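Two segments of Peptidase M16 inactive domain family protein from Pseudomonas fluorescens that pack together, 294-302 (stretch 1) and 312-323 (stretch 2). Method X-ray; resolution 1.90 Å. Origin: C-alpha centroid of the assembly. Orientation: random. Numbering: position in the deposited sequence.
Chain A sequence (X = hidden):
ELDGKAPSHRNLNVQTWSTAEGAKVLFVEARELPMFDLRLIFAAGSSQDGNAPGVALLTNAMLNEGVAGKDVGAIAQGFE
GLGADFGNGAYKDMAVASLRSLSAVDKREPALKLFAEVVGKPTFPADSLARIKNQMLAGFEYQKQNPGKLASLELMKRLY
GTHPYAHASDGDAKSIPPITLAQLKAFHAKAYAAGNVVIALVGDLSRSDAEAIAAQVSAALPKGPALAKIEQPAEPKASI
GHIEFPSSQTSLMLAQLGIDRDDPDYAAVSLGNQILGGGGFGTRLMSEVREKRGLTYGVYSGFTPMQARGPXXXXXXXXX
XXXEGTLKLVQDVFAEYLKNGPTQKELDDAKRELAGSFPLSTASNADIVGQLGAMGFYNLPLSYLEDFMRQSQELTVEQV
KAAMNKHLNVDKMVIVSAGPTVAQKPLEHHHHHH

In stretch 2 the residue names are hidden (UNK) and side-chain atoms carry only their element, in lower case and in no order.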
# COMPACT_ATOMS: atom_id res chain seq x y z
N GLY A 294 11.52 -11.82 -24.67
CA GLY A 294 12.13 -11.66 -23.36
C GLY A 294 12.73 -10.28 -23.15
O GLY A 294 13.78 -10.14 -22.53
N LEU A 295 12.04 -9.25 -23.64
CA LEU A 295 12.52 -7.87 -23.53
C LEU A 295 11.98 -7.08 -22.34
O LEU A 295 12.38 -5.93 -22.12
CB LEU A 295 12.21 -7.11 -24.82
CG LEU A 295 13.02 -7.53 -26.04
CD1 LEU A 295 12.35 -7.02 -27.30
CD2 LEU A 295 14.45 -6.97 -25.90
N THR A 296 11.10 -7.68 -21.55
CA THR A 296 10.51 -6.99 -20.41
C THR A 296 9.77 -7.95 -19.49
O THR A 296 9.47 -9.08 -19.87
CB THR A 296 9.52 -5.93 -20.89
OG1 THR A 296 9.01 -5.20 -19.76
CG2 THR A 296 8.37 -6.59 -21.60
N TYR A 297 9.46 -7.49 -18.29
CA TYR A 297 8.72 -8.32 -17.35
C TYR A 297 7.27 -7.87 -17.33
O TYR A 297 6.39 -8.59 -16.86
CB TYR A 297 9.33 -8.25 -15.95
CG TYR A 297 10.65 -8.98 -15.86
CD1 TYR A 297 10.76 -10.31 -16.24
CD2 TYR A 297 11.80 -8.33 -15.42
CE1 TYR A 297 11.98 -10.98 -16.20
CE2 TYR A 297 13.03 -8.99 -15.37
CZ TYR A 297 13.11 -10.31 -15.77
OH TYR A 297 14.32 -10.97 -15.76
N GLY A 298 7.01 -6.68 -17.86
CA GLY A 298 5.64 -6.19 -17.87
C GLY A 298 5.37 -5.06 -18.83
O GLY A 298 6.01 -4.02 -18.78
N VAL A 299 4.41 -5.27 -19.72
CA VAL A 299 4.01 -4.25 -20.68
C VAL A 299 2.50 -4.24 -20.60
O VAL A 299 1.85 -5.27 -20.82
CB VAL A 299 4.43 -4.58 -22.12
CG1 VAL A 299 4.10 -3.42 -23.05
CG2 VAL A 299 5.91 -4.86 -22.17
N TYR A 300 1.95 -3.08 -20.27
CA TYR A 300 0.51 -2.93 -20.13
C TYR A 300 -0.01 -1.72 -20.87
O TYR A 300 0.69 -0.73 -21.06
CB TYR A 300 0.16 -2.81 -18.65
CG TYR A 300 0.75 -3.93 -17.83
CD1 TYR A 300 0.21 -5.22 -17.89
CD2 TYR A 300 1.90 -3.73 -17.06
CE1 TYR A 300 0.80 -6.27 -17.19
CE2 TYR A 300 2.50 -4.78 -16.37
CZ TYR A 300 1.94 -6.05 -16.44
OH TYR A 300 2.53 -7.10 -15.78
N SER A 301 -1.27 -1.82 -21.30
CA SER A 301 -1.92 -0.73 -22.01
C SER A 301 -3.29 -0.55 -21.36
O SER A 301 -3.79 -1.47 -20.70
CB SER A 301 -2.09 -1.08 -23.49
OG SER A 301 -3.05 -2.11 -23.67
N GLY A 302 -3.88 0.62 -21.53
CA GLY A 302 -5.18 0.84 -20.94
C GLY A 302 -5.75 2.23 -21.10
O GLY A 302 -5.02 3.20 -21.29
N UNK A 312 -5.16 7.09 -23.33
CA UNK A 312 -4.97 5.70 -23.66
C UNK A 312 -3.45 5.66 -23.53
O UNK A 312 -2.76 6.50 -24.12
c UNK A 312 -3.11 2.72 -26.70
c UNK A 312 -3.68 3.95 -26.35
c UNK A 312 -3.69 1.54 -26.24
c UNK A 312 -4.83 1.59 -25.43
c UNK A 312 -5.35 5.35 -25.09
c UNK A 312 -5.39 2.83 -25.09
c UNK A 312 -4.81 4.02 -25.54
N UNK A 313 -2.94 4.70 -22.77
CA UNK A 313 -1.51 4.64 -22.55
C UNK A 313 -0.94 3.22 -22.51
O UNK A 313 -1.61 2.28 -22.08
c UNK A 313 -0.76 7.97 -19.80
c UNK A 313 0.25 5.64 -20.95
se UNK A 313 0.38 6.61 -19.43
c UNK A 313 -1.21 5.35 -21.22
N UNK A 314 0.29 3.09 -22.98
CA UNK A 314 1.01 1.82 -22.98
C UNK A 314 2.32 2.12 -22.27
O UNK A 314 2.97 3.12 -22.57
c UNK A 314 0.39 0.77 -26.66
c UNK A 314 0.12 1.05 -25.20
c UNK A 314 1.38 1.36 -24.40
c UNK A 314 2.30 0.14 -24.32
N UNK A 315 2.71 1.26 -21.33
CA UNK A 315 3.96 1.49 -20.62
C UNK A 315 4.72 0.21 -20.31
O UNK A 315 4.13 -0.85 -20.11
c UNK A 315 3.72 2.26 -19.33
o UNK A 315 1.68 1.34 -18.51
n UNK A 315 3.54 0.96 -17.32
c UNK A 315 2.89 1.49 -18.35
N UNK A 316 6.04 0.33 -20.28
CA UNK A 316 6.91 -0.80 -19.99
C UNK A 316 8.31 -0.29 -19.67
O UNK A 316 8.61 0.89 -19.84
c UNK A 316 8.05 -2.48 -23.32
c UNK A 316 7.76 -1.30 -22.42
c UNK A 316 6.97 -0.25 -23.16
c UNK A 316 6.98 -1.77 -21.18
N UNK A 317 9.15 -1.21 -19.22
CA UNK A 317 10.54 -0.91 -18.87
C UNK A 317 11.39 -2.01 -19.50
O UNK A 317 11.01 -3.17 -19.50
c UNK A 317 10.70 -0.90 -17.35
c UNK A 317 12.14 -0.39 -15.34
o UNK A 317 11.54 0.55 -14.82
c UNK A 317 12.10 -0.60 -16.85
n UNK A 317 12.86 -1.26 -14.64
N UNK A 318 12.54 -1.63 -20.05
CA UNK A 318 13.44 -2.59 -20.69
C UNK A 318 14.88 -2.15 -20.48
O UNK A 318 15.14 -1.05 -20.00
c UNK A 318 13.20 -2.67 -22.21
c UNK A 318 11.78 -3.12 -22.51
o UNK A 318 13.42 -1.38 -22.80
N UNK A 319 15.81 -3.02 -20.84
CA UNK A 319 17.23 -2.70 -20.72
C UNK A 319 17.47 -1.52 -21.66
O UNK A 319 16.95 -1.48 -22.77
c UNK A 319 18.08 -3.89 -21.16
n UNK A 319 19.89 -6.21 -20.04
n UNK A 319 21.07 -6.25 -18.06
c UNK A 319 18.68 -6.32 -20.85
c UNK A 319 17.68 -5.21 -20.52
n UNK A 319 18.81 -6.64 -18.06
c UNK A 319 19.92 -6.37 -18.72
N UNK A 320 18.26 -0.55 -21.19
CA UNK A 320 18.57 0.65 -21.96
C UNK A 320 19.04 0.35 -23.38
O UNK A 320 18.65 1.03 -24.33
c UNK A 320 19.61 1.48 -21.23
N UNK A 321 19.89 -0.66 -23.52
CA UNK A 321 20.43 -1.04 -24.82
C UNK A 321 19.40 -1.69 -25.74
O UNK A 321 19.67 -1.88 -26.93
c UNK A 321 22.46 -4.16 -23.70
o UNK A 321 23.66 -3.79 -23.70
c UNK A 321 21.37 -3.10 -23.67
o UNK A 321 22.12 -5.37 -23.72
c UNK A 321 21.62 -1.97 -24.64
N UNK A 322 18.23 -2.02 -25.21
CA UNK A 322 17.19 -2.65 -26.02
C UNK A 322 15.99 -1.73 -26.26
O UNK A 322 15.08 -2.07 -27.01
c UNK A 322 17.78 -4.99 -25.12
c UNK A 322 16.70 -3.94 -25.35
se UNK A 322 18.41 -5.75 -26.65
c UNK A 322 19.78 -4.72 -27.00
N UNK A 323 16.01 -0.56 -25.63
CA UNK A 323 14.91 0.41 -25.72
C UNK A 323 14.56 0.87 -27.13
O UNK A 323 13.38 0.94 -27.49
o UNK A 323 16.34 2.33 -25.38
c UNK A 323 15.23 1.63 -24.87
O HOH W 1 10.30 -5.07 -17.14
O HOH W 2 8.24 -3.28 -17.34

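Position 312 carries seven side-chain carbons, one linking to a ring of six; ring atoms lie obliquely near the CB of Ser301 and the O of Gly302. A six-carbon ring without a hydroxyl is Phe312, whose CZ comes 4.1 Å from Ser301 CB.

Position 313 has an unbranched chain of two carbons, a selenium and a terminal carbon. This is selenomethionine, Met313; its CB points to the sheet face that Tyr300 takes, while its end leads away from stretch 1. Its backbone pairs with Gly302, N to Gly302 O at 3.0 Å and O to Gly302 N at 2.9 Å.

At 314 four carbons fork at the first, with one arm two carbons long, and they approach Val299 and Ser301. The beta-branch identifies Ile314, with CG1 3.5 Å from Ser301 CB and CG2 4.2 Å from Val299 CG1.

Position 315 shows two carbons, the second bearing one oxygen and one nitrogen, beside Tyr300. This short amide is Asn315: Asn315 N donates to Tyr300 O at 2.8 Å, and Tyr300 N donates to Asn315 O at 3.1 Å.

Four carbons at 316 fork at the second and lie against Val299, which defines Leu316; its CD1 is 3.4 Å from Val299 CG2.

Position 317 has three carbons, the third bearing an oxygen and a nitrogen, and its end leads away from stretch 1. The longer amide is Gln317, which engages through its backbone: Thr296 OG1 donates to Gln317 O at 2.9 Å.

At 318 a single carbon carries one oxygen and one carbon, close to Thr296. This is Thr318, with CG2 4.0 Å from Thr296 CB.

Position 319 bears three carbons, a nitrogen, and a carbon with two further nitrogens: a guanidinium, hence Arg319, making no contact. One carbon at 320 gives Ala320, and three carbons ending in two oxygens at 321 give Glu321, both out of reach.

Position 322 has two carbons, a selenium and a carbon, unbranched, with CB 3.8 Å from Leu295 CD2: selenomethionine, Met322. A carbon and an oxygen at 323 mark Ser323.

The contact is an antiparallel strand pairing, the axes at 173°, with hydrogen-bonded pairs at Tyr300–Asn315 and Gly302–Met313. Val299 packs its methyls against Ile314 and Leu316 on the face that Ser301 shares. Beyond the ladder, two waters take over: one accepts from Tyr297 N and donates to Gln317 O, while the other accepts from Gln317 N and donates to Gly298 O.

Stretch 2 (312-323) FMINLQTRAEMS
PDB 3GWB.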